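Local coordinates for flagellar biosynthesis protein FlhA (Bacillus subtilis, PDB 3MIX) that takes part in the export of flagellum proteins, this chain being the cytosolic domain of a membrane component of the flagellar type III secretion system, at residues 60-63 with 64-67; 77-80 with 81-85; 110-113 with 114-117; 179-182 with 183-186; 237-240 with 241-244. All coordinates share one frame; numbering follows the deposited sequence.

Contact 1: 60-63 with 64-67; sequences LADA and NQGG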
loop_
_atom_site.group_PDB
_atom_site.type_symbol
_atom_site.label_atom_id
_atom_site.label_comp_id
_atom_site.label_asym_id
_atom_site.label_seq_id
_atom_site.Cartn_x
_atom_site.Cartn_y
_atom_site.Cartn_z
ATOM N N LEU A 60 -12.365 -23.294 10.521
ATOM C CA LEU A 60 -12.045 -21.898 10.841
ATOM C C LEU A 60 -12.962 -20.894 10.149
ATOM O O LEU A 60 -13.233 -19.836 10.695
ATOM C CB LEU A 60 -10.567 -21.548 10.621
ATOM C CG LEU A 60 -9.981 -21.268 9.243
ATOM C CD1 LEU A 60 -9.096 -20.047 9.302
ATOM C CD2 LEU A 60 -9.190 -22.470 8.790
ATOM N N ALA A 61 -13.465 -21.255 8.972
ATOM C CA ALA A 61 -14.339 -20.371 8.203
ATOM C C ALA A 61 -15.783 -20.245 8.718
ATOM O O ALA A 61 -16.376 -19.170 8.601
ATOM C CB ALA A 61 -14.330 -20.759 6.725
ATOM N N ASP A 62 -16.346 -21.309 9.298
ATOM C CA ASP A 62 -17.798 -21.332 9.548
ATOM C C ASP A 62 -18.349 -20.581 10.783
ATOM O O ASP A 62 -19.300 -19.805 10.641
ATOM C CB ASP A 62 -18.367 -22.750 9.457
ATOM C CG ASP A 62 -19.652 -22.803 8.642
ATOM O OD1 ASP A 62 -20.419 -21.811 8.664
ATOM O OD2 ASP A 62 -19.892 -23.833 7.967
ATOM N N ALA A 63 -17.784 -20.823 11.971
ATOM C CA ALA A 63 -18.106 -20.053 13.205
ATOM C C ALA A 63 -19.421 -20.420 13.909
ATOM O O ALA A 63 -19.868 -19.713 14.824
ATOM C CB ALA A 63 -18.117 -18.532 12.951
ATOM N N ASN A 64 -20.036 -21.512 13.471
ATOM C CA ASN A 64 -21.150 -22.114 14.191
ATOM C C ASN A 64 -20.598 -23.426 14.752
ATOM O O ASN A 64 -21.151 -24.002 15.699
ATOM C CB ASN A 64 -22.376 -22.352 13.299
ATOM C CG ASN A 64 -22.005 -22.657 11.854
ATOM O OD1 ASN A 64 -22.173 -23.783 11.384
ATOM N ND2 ASN A 64 -21.499 -21.649 11.142
ATOM N N GLN A 65 -19.503 -23.884 14.139
ATOM C CA GLN A 65 -18.652 -24.950 14.670
ATOM C C GLN A 65 -17.336 -24.325 15.166
ATOM O O GLN A 65 -16.242 -24.843 14.910
ATOM C CB GLN A 65 -18.397 -26.025 13.601
ATOM C CG GLN A 65 -17.895 -25.485 12.254
ATOM C CD GLN A 65 -18.028 -26.490 11.113
ATOM O OE1 GLN A 65 -17.472 -27.590 11.159
ATOM N NE2 GLN A 65 -18.756 -26.098 10.069
ATOM N N GLY A 66 -17.459 -23.207 15.884
ATOM C CA GLY A 66 -16.302 -22.395 16.258
ATOM C C GLY A 66 -15.634 -21.881 14.995
ATOM O O GLY A 66 -16.227 -21.908 13.908
ATOM N N GLY A 67 -14.396 -21.427 15.102
ATOM C CA GLY A 67 -13.713 -20.964 13.904
ATOM C C GLY A 67 -13.821 -19.466 13.784
ATOM O O GLY A 67 -14.912 -18.888 13.718
#
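The surface turn that ends helix 58-62 and leads towards helix 69-84 folds Asn64 and Gln65 back onto Asp62, whose carboxylate meets both side-chain amides. The stronger bond runs from Asn64 ND2 to Asp62 OD1, 2.7 Å long with an N-H...O angle of 165°. The oxygen lies close to the plane of the Asn64 amide, yet the donor comes from above the carboxylate, and the two flat groups stand almost perpendicular. Gln65 reaches the other oxygen, with NE2 3.3 Å from Asp62 OD2, but this bond is weak and bent to 126°. Here amide and carboxylate planes are only 28° apart. Gln65 gets there because CG sits between its backbone N and carbonyl carbon and the chain runs on extended, which brings NE2 over Asp62 CB as well, at 3.4 Å. With an alanine in place of Asp62, both amides would lose their common acceptor, and the Asn64 side chain would probably be set free to turn. Ala63 is where the backbone leaves the helix, with positive phi, and the chain then loops round so that Gly67 returns beside Leu60, whose backbone is hydrogen-bonded to Leu69. Gly67 can be nothing bulkier without strain: a CB built on it would lie 2.9 Å from Leu60 O. Ala63 CB rests 3.3 Å from Gly67 O.

Contact 2: 77-80 with 81-85; sequences RRQL and ALELG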
loop_
_atom_site.group_PDB
_atom_site.type_symbol
_atom_site.label_atom_id
_atom_site.label_comp_id
_atom_site.label_asym_id
_atom_site.label_seq_id
_atom_site.Cartn_x
_atom_site.Cartn_y
_atom_site.Cartn_z
ATOM N N ARG A 77 -9.936 -5.178 9.821
ATOM C CA ARG A 77 -10.559 -3.968 9.287
ATOM C C ARG A 77 -10.409 -2.807 10.281
ATOM O O ARG A 77 -10.138 -1.665 9.881
ATOM C CB ARG A 77 -12.028 -4.223 8.943
ATOM C CG ARG A 77 -12.812 -2.971 8.524
ATOM C CD ARG A 77 -14.260 -3.233 8.156
ATOM N NE ARG A 77 -14.352 -4.027 6.934
ATOM C CZ ARG A 77 -14.632 -5.338 6.920
ATOM N NH1 ARG A 77 -14.887 -5.968 8.059
ATOM N NH2 ARG A 77 -14.674 -6.017 5.776
ATOM N N ARG A 78 -10.548 -3.110 11.577
ATOM C CA ARG A 78 -10.366 -2.095 12.619
ATOM C C ARG A 78 -8.915 -1.646 12.735
ATOM O O ARG A 78 -8.641 -0.453 12.730
ATOM C CB ARG A 78 -10.980 -2.545 13.954
ATOM C CG ARG A 78 -12.391 -3.115 13.714
ATOM C CD ARG A 78 -13.397 -2.963 14.850
ATOM N NE ARG A 78 -13.073 -3.755 16.021
ATOM C CZ ARG A 78 -13.931 -4.542 16.669
ATOM N NH1 ARG A 78 -15.195 -4.683 16.269
ATOM N NH2 ARG A 78 -13.519 -5.195 17.741
ATOM N N GLN A 79 -7.985 -2.586 12.806
ATOM C CA GLN A 79 -6.562 -2.242 12.871
ATOM C C GLN A 79 -6.099 -1.358 11.716
ATOM O O GLN A 79 -5.436 -0.340 11.916
ATOM C CB GLN A 79 -5.700 -3.510 12.899
ATOM C CG GLN A 79 -4.181 -3.240 12.959
ATOM C CD GLN A 79 -3.322 -4.413 12.438
ATOM O OE1 GLN A 79 -2.257 -4.202 11.823
ATOM N NE2 GLN A 79 -3.784 -5.648 12.675
ATOM N N LEU A 80 -6.440 -1.771 10.499
ATOM C CA LEU A 80 -5.923 -1.132 9.307
ATOM C C LEU A 80 -6.578 0.206 9.057
ATOM O O LEU A 80 -5.957 1.076 8.479
ATOM C CB LEU A 80 -6.110 -2.046 8.101
ATOM C CG LEU A 80 -5.200 -3.271 8.153
ATOM C CD1 LEU A 80 -5.395 -4.024 6.862
ATOM C CD2 LEU A 80 -3.753 -2.847 8.339
ATOM N N ALA A 81 -7.832 0.355 9.481
ATOM C CA ALA A 81 -8.484 1.652 9.466
ATOM C C ALA A 81 -7.716 2.647 10.325
ATOM O O ALA A 81 -7.513 3.795 9.894
ATOM C CB ALA A 81 -9.939 1.550 9.933
ATOM N N LEU A 82 -7.276 2.208 11.513
ATOM C CA LEU A 82 -6.598 3.104 12.452
ATOM C C LEU A 82 -5.164 3.327 12.030
ATOM O O LEU A 82 -4.630 4.418 12.218
ATOM C CB LEU A 82 -6.657 2.601 13.915
ATOM C CG LEU A 82 -8.062 2.475 14.541
ATOM C CD1 LEU A 82 -8.047 1.684 15.849
ATOM C CD2 LEU A 82 -8.711 3.866 14.777
ATOM N N GLU A 83 -4.530 2.306 11.469
ATOM C CA GLU A 83 -3.138 2.471 11.062
ATOM C C GLU A 83 -3.005 3.143 9.689
ATOM O O GLU A 83 -2.077 3.919 9.481
ATOM C CB GLU A 83 -2.464 1.121 11.024
ATOM C CG GLU A 83 -1.009 1.172 10.654
ATOM C CD GLU A 83 -0.445 -0.229 10.516
ATOM O OE1 GLU A 83 -1.039 -1.172 11.089
ATOM O OE2 GLU A 83 0.600 -0.385 9.839
ATOM N N LEU A 84 -3.927 2.854 8.758
ATOM C CA LEU A 84 -3.765 3.307 7.377
ATOM C C LEU A 84 -4.724 4.432 6.996
ATOM O O LEU A 84 -4.411 5.231 6.099
ATOM C CB LEU A 84 -3.907 2.129 6.370
ATOM C CG LEU A 84 -2.935 0.946 6.434
ATOM C CD1 LEU A 84 -3.258 -0.052 5.314
ATOM C CD2 LEU A 84 -1.487 1.374 6.346
ATOM N N GLY A 85 -5.877 4.492 7.689
ATOM C CA GLY A 85 -6.959 5.386 7.328
ATOM C C GLY A 85 -7.839 4.780 6.239
ATOM O O GLY A 85 -8.763 5.426 5.770
#
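Leu80 and Leu84 lie side by side and point the same way, one turn apart, with Leu80 CD2 4.1 Å from Leu84 CD1. Both have CG anti to the carbonyl carbon (chi1 -70° and -61°) and a fully extended second torsion, and the shared torsions are consistent with the two ends pointing the same way. Closer in, Leu84 CB sits 3.1 Å from Leu80 O, the same oxygen that accepts from Leu84 N at 2.7 Å. A second matched pair, Gln79 and Glu83, is built differently: each places CG opposite its backbone N, each chain is extended, and the amide and carboxylate planes end up nearly coplanar.

These pairs belong to the last turns of helix 69-84, from which Leu80 and Leu84 pack on helix 170-189. The i to i+4 bonds hold the spacing: Ala81 N reaches Arg77 O at 3.1 Å, and Glu83 N reaches Gln79 O at 2.8 Å, the latter in the carbonyl plane. Leu82 N bonds Arg78 O, with a weak second acceptor in Gln79 O, while Leu82 CG comes within 3.5 Å of Arg78 O. Arg77 NE bonds Ile88 O, outside the helix. The helix stops at Gly85, where phi becomes positive (84°); Gly85 N still donates to Ala81 O at 2.8 Å.

Contact 3: 110-113 with 114-117; sequences GNEV and AKGE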
loop_
_atom_site.group_PDB
_atom_site.type_symbol
_atom_site.label_atom_id
_atom_site.label_comp_id
_atom_site.label_asym_id
_atom_site.label_seq_id
_atom_site.Cartn_x
_atom_site.Cartn_y
_atom_site.Cartn_z
ATOM N N GLY A 110 -9.292 -9.150 -8.092
ATOM C CA GLY A 110 -9.217 -10.162 -9.147
ATOM C C GLY A 110 -7.914 -10.928 -9.241
ATOM O O GLY A 110 -7.863 -11.930 -9.919
ATOM N N ASN A 111 -6.856 -10.472 -8.569
ATOM C CA ASN A 111 -5.549 -11.144 -8.674
ATOM C C ASN A 111 -5.152 -11.888 -7.416
ATOM O O ASN A 111 -5.317 -11.378 -6.309
ATOM C CB ASN A 111 -4.435 -10.141 -8.989
ATOM C CG ASN A 111 -4.768 -9.222 -10.138
ATOM O OD1 ASN A 111 -4.990 -9.669 -11.264
ATOM N ND2 ASN A 111 -4.786 -7.917 -9.864
ATOM N N GLU A 112 -4.608 -13.087 -7.582
ATOM C CA GLU A 112 -4.051 -13.822 -6.453
ATOM C C GLU A 112 -2.831 -13.078 -5.928
ATOM O O GLU A 112 -1.924 -12.764 -6.688
ATOM C CB GLU A 112 -3.664 -15.243 -6.860
ATOM C CG GLU A 112 -2.944 -16.009 -5.762
ATOM C CD GLU A 112 -2.711 -17.468 -6.106
ATOM O OE1 GLU A 112 -3.308 -17.957 -7.084
ATOM O OE2 GLU A 112 -1.932 -18.130 -5.392
ATOM N N VAL A 113 -2.815 -12.794 -4.630
ATOM C CA VAL A 113 -1.699 -12.076 -4.023
ATOM C C VAL A 113 -1.029 -12.924 -2.968
ATOM O O VAL A 113 0.044 -12.592 -2.487
ATOM C CB VAL A 113 -2.134 -10.698 -3.407
ATOM C CG1 VAL A 113 -2.602 -9.751 -4.502
ATOM C CG2 VAL A 113 -3.206 -10.867 -2.314
ATOM N N ALA A 114 -1.681 -14.010 -2.583
ATOM C CA ALA A 114 -1.142 -14.884 -1.558
ATOM C C ALA A 114 -1.796 -16.244 -1.606
ATOM O O ALA A 114 -2.970 -16.369 -1.930
ATOM C CB ALA A 114 -1.333 -14.266 -0.182
ATOM N N LYS A 115 -1.013 -17.264 -1.285
ATOM C CA LYS A 115 -1.560 -18.580 -0.992
ATOM C C LYS A 115 -0.776 -19.211 0.136
ATOM O O LYS A 115 0.361 -18.814 0.418
ATOM C CB LYS A 115 -1.628 -19.478 -2.238
ATOM C CG LYS A 115 -0.305 -19.785 -2.927
ATOM C CD LYS A 115 -0.562 -20.607 -4.192
ATOM C CE LYS A 115 0.653 -20.634 -5.109
ATOM N NZ LYS A 115 0.269 -20.876 -6.525
ATOM N N GLY A 116 -1.402 -20.172 0.804
ATOM C CA GLY A 116 -0.786 -20.824 1.944
ATOM C C GLY A 116 -1.510 -22.090 2.338
ATOM O O GLY A 116 -2.442 -22.527 1.657
ATOM N N GLU A 117 -1.068 -22.665 3.450
ATOM C CA GLU A 117 -1.595 -23.921 3.962
ATOM C C GLU A 117 -1.664 -23.869 5.483
ATOM O O GLU A 117 -0.765 -23.342 6.140
ATOM C CB GLU A 117 -0.740 -25.108 3.489
ATOM C CG GLU A 117 0.736 -25.105 3.947
ATOM C CD GLU A 117 1.550 -23.913 3.426
ATOM O OE1 GLU A 117 1.281 -23.436 2.297
ATOM O OE2 GLU A 117 2.467 -23.451 4.147
#
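Glu112 and Lys115 meet on one side of strand 111-117, the edge strand of a four-stranded mixed sheet and second arm of the hairpin it forms with strand 103-108. The ionic part is a long salt bridge, Glu112 OE2 to Lys115 NZ at 3.7 Å. The same oxygen lies nearer to the lysine's carbon chain, 3.1 Å from Lys115 CD and 3.4 Å from Lys115 CG, so the two side chains cross at a slant and the carboxylate rests against methylenes. Lys115 runs out extended from a CG placed between its backbone N and carbonyl carbon (chi1 61°), which carries its shaft past the glutamate. The other oxygen, Glu112 OE1, makes a salt bridge with Arg105 NE on the neighbouring strand.

Backbone interactions define a classic beta bulge: Val113 and Ala114 both face Leu106 and both hydrogen-bond with its backbone. Val113 has a psi of -13°, far from a strand value, and the axes of segments 111-113 and 114-117, which divide within the bulge, differ by 54°.

Apolar contact is looser, with Val113 CG2 4.4 Å from Ala114 CB. Val113 packs on Leu106 and Ile108 of the partner strand, while Ala114 touches His177 of helix 170-189.

The chemistry implies a divided carboxylate: Arg105 is probably its main ionic partner, and Lys115, at a long distance, is likely to contribute only a weak attraction at the exposed side.

Contact 4: 179-182 with 183-186; sequences TEKI and KQHA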
loop_
_atom_site.group_PDB
_atom_site.type_symbol
_atom_site.label_atom_id
_atom_site.label_comp_id
_atom_site.label_asym_id
_atom_site.label_seq_id
_atom_site.Cartn_x
_atom_site.Cartn_y
_atom_site.Cartn_z
ATOM N N THR A 179 -3.431 -9.552 6.697
ATOM C CA THR A 179 -3.153 -8.153 7.017
ATOM C C THR A 179 -1.912 -7.586 6.332
ATOM O O THR A 179 -1.931 -6.456 5.839
ATOM C CB THR A 179 -3.281 -7.740 8.569
ATOM O OG1 THR A 179 -2.071 -7.135 9.056
ATOM C CG2 THR A 179 -3.654 -8.843 9.432
ATOM N N GLU A 180 -0.850 -8.374 6.290
ATOM C CA GLU A 180 0.361 -7.991 5.573
ATOM C C GLU A 180 0.112 -7.872 4.078
ATOM O O GLU A 180 0.664 -6.994 3.433
ATOM C CB GLU A 180 1.503 -8.979 5.832
ATOM C CG GLU A 180 2.037 -8.999 7.279
ATOM C CD GLU A 180 2.473 -7.631 7.811
ATOM O OE1 GLU A 180 3.196 -6.899 7.098
ATOM O OE2 GLU A 180 2.112 -7.304 8.974
ATOM N N LYS A 181 -0.707 -8.755 3.519
ATOM C CA LYS A 181 -0.985 -8.683 2.077
ATOM C C LYS A 181 -1.860 -7.518 1.710
ATOM O O LYS A 181 -1.644 -6.894 0.683
ATOM C CB LYS A 181 -1.557 -9.985 1.514
ATOM C CG LYS A 181 -0.563 -10.691 0.600
ATOM C CD LYS A 181 0.584 -11.291 1.351
ATOM C CE LYS A 181 1.930 -10.978 0.684
ATOM N NZ LYS A 181 1.920 -11.134 -0.807
ATOM N N ILE A 182 -2.836 -7.219 2.554
ATOM C CA ILE A 182 -3.676 -6.047 2.354
ATOM C C ILE A 182 -2.838 -4.773 2.434
ATOM O O ILE A 182 -3.050 -3.830 1.652
ATOM C CB ILE A 182 -4.864 -6.035 3.333
ATOM C CG1 ILE A 182 -5.838 -7.164 2.954
ATOM C CG2 ILE A 182 -5.595 -4.718 3.280
ATOM C CD1 ILE A 182 -6.964 -7.372 3.947
ATOM N N LYS A 183 -1.875 -4.763 3.356
ATOM C CA LYS A 183 -0.973 -3.618 3.516
ATOM C C LYS A 183 -0.133 -3.420 2.262
ATOM O O LYS A 183 0.036 -2.298 1.813
ATOM C CB LYS A 183 -0.079 -3.780 4.752
ATOM C CG LYS A 183 -0.798 -3.408 6.049
ATOM C CD LYS A 183 -0.041 -3.879 7.272
ATOM C CE LYS A 183 1.286 -3.168 7.403
ATOM N NZ LYS A 183 2.023 -3.616 8.626
ATOM N N GLN A 184 0.337 -4.516 1.677
ATOM C CA GLN A 184 1.149 -4.427 0.479
ATOM C C GLN A 184 0.326 -3.921 -0.718
ATOM O O GLN A 184 0.891 -3.371 -1.669
ATOM C CB GLN A 184 1.781 -5.792 0.171
ATOM C CG GLN A 184 2.686 -5.835 -1.078
ATOM C CD GLN A 184 3.208 -7.237 -1.421
ATOM O OE1 GLN A 184 3.651 -7.488 -2.550
ATOM N NE2 GLN A 184 3.154 -8.158 -0.450
ATOM N N HIS A 185 -1.000 -4.129 -0.674
ATOM C CA HIS A 185 -1.871 -3.810 -1.797
ATOM C C HIS A 185 -2.928 -2.753 -1.472
ATOM O O HIS A 185 -3.857 -2.567 -2.255
ATOM C CB HIS A 185 -2.533 -5.096 -2.341
ATOM C CG HIS A 185 -1.552 -6.071 -2.928
ATOM N ND1 HIS A 185 -1.066 -5.956 -4.213
ATOM C CD2 HIS A 185 -0.932 -7.154 -2.389
ATOM C CE1 HIS A 185 -0.199 -6.927 -4.446
ATOM N NE2 HIS A 185 -0.103 -7.669 -3.356
ATOM N N ALA A 186 -2.772 -2.052 -0.334
ATOM C CA ALA A 186 -3.769 -1.067 0.152
ATOM C C ALA A 186 -4.115 -0.038 -0.887
ATOM O O ALA A 186 -5.261 0.424 -0.966
ATOM C CB ALA A 186 -3.271 -0.354 1.449
HETATM O O HOH W 1 4.355 -3.729 6.991
#
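Lys183 and Glu180 lie side by side, pointing the same way, and form a long salt bridge with Glu180 OE2 3.7 Å from Lys183 NZ. A water bridges the pair: it accepts from Lys183 NZ at 2.9 Å and donates weakly to Glu180 OE1 at 3.4 Å. Glu180 is folded for this by a bend at chi2 (-54°), and Lys183 by one at chi3. A long, weak ion pair with Glu83 of helix 69-84 gives the ammonium a further acidic neighbour. An alanine in place of Lys183 would remove the ammonium, and the carboxylates of Glu180 and Glu83 would probably be left without it, the water losing its donor.

Along the backbone, Lys183 N donates to Thr179 O at 3.0 Å, and Gln184 N to Glu180 O at 3.1 Å. Thr179 O is also covered by Lys183 CG, 3.3 Å away. His185 N is shared between Lys181 O and Ile182 O by two weak bonds. Lys181 O in addition lies at the edge of the His185 ring, in its plane, 3.2 Å from CD2. The polar ends look elsewhere: Lys181 NZ bonds Val113 O of the bulged strand, and His185 ND1 bonds Glu188 OE2. Helix 170-189 is thus buried on two flanks, Ile182 and Ala186 packing on helix 69-84 and Lys181 and His185 on the hairpin of strands 103-108 and 111-117, with Glu180 and Gln184 exposed.

Contact 5: 237-240 with 241-244; sequences IRNL and VTIF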
loop_
_atom_site.group_PDB
_atom_site.type_symbol
_atom_site.label_atom_id
_atom_site.label_comp_id
_atom_site.label_asym_id
_atom_site.label_seq_id
_atom_site.Cartn_x
_atom_site.Cartn_y
_atom_site.Cartn_z
ATOM N N ILE A 237 -3.416 7.754 5.456
ATOM C CA ILE A 237 -4.373 8.791 5.066
ATOM C C ILE A 237 -5.376 9.118 6.184
ATOM O O ILE A 237 -6.467 9.632 5.899
ATOM C CB ILE A 237 -5.107 8.430 3.739
ATOM C CG1 ILE A 237 -5.918 7.117 3.881
ATOM C CG2 ILE A 237 -4.072 8.314 2.555
ATOM C CD1 ILE A 237 -6.785 6.767 2.678
ATOM N N ARG A 238 -5.015 8.841 7.446
ATOM C CA ARG A 238 -5.825 9.278 8.608
ATOM C C ARG A 238 -6.025 10.773 8.764
ATOM O O ARG A 238 -7.085 11.198 9.211
ATOM C CB ARG A 238 -5.252 8.737 9.923
ATOM C CG ARG A 238 -5.386 7.214 9.914
ATOM C CD ARG A 238 -5.938 6.687 11.143
ATOM N NE ARG A 238 -6.941 7.525 11.776
ATOM C CZ ARG A 238 -7.077 7.580 13.091
ATOM N NH1 ARG A 238 -8.002 8.341 13.640
ATOM N NH2 ARG A 238 -6.259 6.884 13.856
ATOM N N ASN A 239 -5.013 11.562 8.412
ATOM C CA ASN A 239 -5.072 12.994 8.588
ATOM C C ASN A 239 -5.750 13.618 7.356
ATOM O O ASN A 239 -5.106 14.262 6.501
ATOM C CB ASN A 239 -3.670 13.575 8.811
ATOM C CG ASN A 239 -3.711 15.015 9.361
ATOM O OD1 ASN A 239 -2.698 15.528 9.873
ATOM N ND2 ASN A 239 -4.883 15.650 9.291
ATOM N N LEU A 240 -7.057 13.426 7.298
ATOM C CA LEU A 240 -7.849 13.865 6.173
ATOM C C LEU A 240 -7.935 15.384 6.095
ATOM O O LEU A 240 -8.006 15.943 4.985
ATOM C CB LEU A 240 -9.263 13.267 6.244
ATOM C CG LEU A 240 -9.416 11.764 6.015
ATOM C CD1 LEU A 240 -10.861 11.318 6.357
ATOM C CD2 LEU A 240 -9.016 11.389 4.571
ATOM N N VAL A 241 -7.932 16.033 7.269
ATOM C CA VAL A 241 -7.982 17.485 7.341
ATOM C C VAL A 241 -6.804 18.121 6.615
ATOM O O VAL A 241 -6.983 18.954 5.728
ATOM C CB VAL A 241 -8.134 17.985 8.814
ATOM C CG1 VAL A 241 -8.068 19.525 8.903
ATOM C CG2 VAL A 241 -9.488 17.472 9.372
ATOM N N THR A 242 -5.602 17.708 6.999
ATOM C CA THR A 242 -4.393 18.250 6.412
ATOM C C THR A 242 -4.326 17.908 4.925
ATOM O O THR A 242 -4.010 18.784 4.139
ATOM C CB THR A 242 -3.129 17.806 7.169
ATOM O OG1 THR A 242 -3.204 18.283 8.529
ATOM C CG2 THR A 242 -1.824 18.346 6.479
ATOM N N ILE A 243 -4.642 16.655 4.558
ATOM C CA ILE A 243 -4.716 16.256 3.142
ATOM C C ILE A 243 -5.613 17.199 2.331
ATOM O O ILE A 243 -5.171 17.752 1.328
ATOM C CB ILE A 243 -5.108 14.746 2.941
ATOM C CG1 ILE A 243 -4.000 13.824 3.484
ATOM C CG2 ILE A 243 -5.441 14.428 1.453
ATOM C CD1 ILE A 243 -4.476 12.360 3.732
ATOM N N PHE A 244 -6.842 17.403 2.799
ATOM C CA PHE A 244 -7.797 18.266 2.106
ATOM C C PHE A 244 -7.456 19.775 2.116
ATOM O O PHE A 244 -7.735 20.470 1.128
ATOM C CB PHE A 244 -9.236 18.004 2.583
ATOM C CG PHE A 244 -9.905 16.855 1.848
ATOM C CD1 PHE A 244 -9.472 15.540 2.032
ATOM C CD2 PHE A 244 -10.934 17.098 0.941
ATOM C CE1 PHE A 244 -10.075 14.508 1.356
ATOM C CE2 PHE A 244 -11.546 16.057 0.264
ATOM C CZ PHE A 244 -11.117 14.768 0.459
#
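Ile243 folds back over the carbonyl of Asn239 at the start of helix 240-250. From the beginning of the side chain, CB of Ile243 lies 3.6 Å from Asn239 O. The next carbon, Ile243 CG1, comes closest, 3.2 Å from Asn239 O, because it stands anti to the carbonyl carbon (chi1 -66°) and so swings back towards the preceding turn. At the tip, Ile243 CD1 is still 3.4 Å from that oxygen and reaches the backbone of Ile237, 3.8 Å from its CA, as well as Ile237 CB.

Asn239 holds the N-cap position and is the centre of an inverse gamma turn, closed by a weak bond from Leu240 N to Arg238 O. Asn239 O accepts from Ile243 N at 3.1 Å, with a nearly straight N-H...O angle of 169°. One residue on, Phe244 N bonds Leu240 O at 2.9 Å, while that oxygen lies at the edge of the Phe244 ring, near its plane, 3.3 Å from CD1. Beyond the turn, Phe244 packs on helix 192-205 and Ile237 on helix 220-232.

Each of these carbonyls thus takes a main-chain N-H and is flanked by carbon, which is likely to shield the first helical bonds from water.

In the fold
Contact 4 links contacts 2 and 3, which do not touch each other. The centres of contacts 2 and 4 lie about 11 Å apart, joined by Leu80 CD1 against Ile182 CG2 at 3.7 Å. The centres of contacts 3 and 4 are about 12 Å apart, with Ala114 CB 3.7 Å from Lys181 CG, so 179-186 is sandwiched between helix 69-84 and strand 111-117. Contact 5 joins contact 2 at its far end, where Leu84 O and Ile237 N, 2.8 Å apart, probably share a hydrogen bond; it does not touch contact 4. Contact 1 is remote, at the end of helix 58-62 and in the loop before helix 69-84, its centre about 21 Å from that of contact 3 and about 38 Å from that of contact 5.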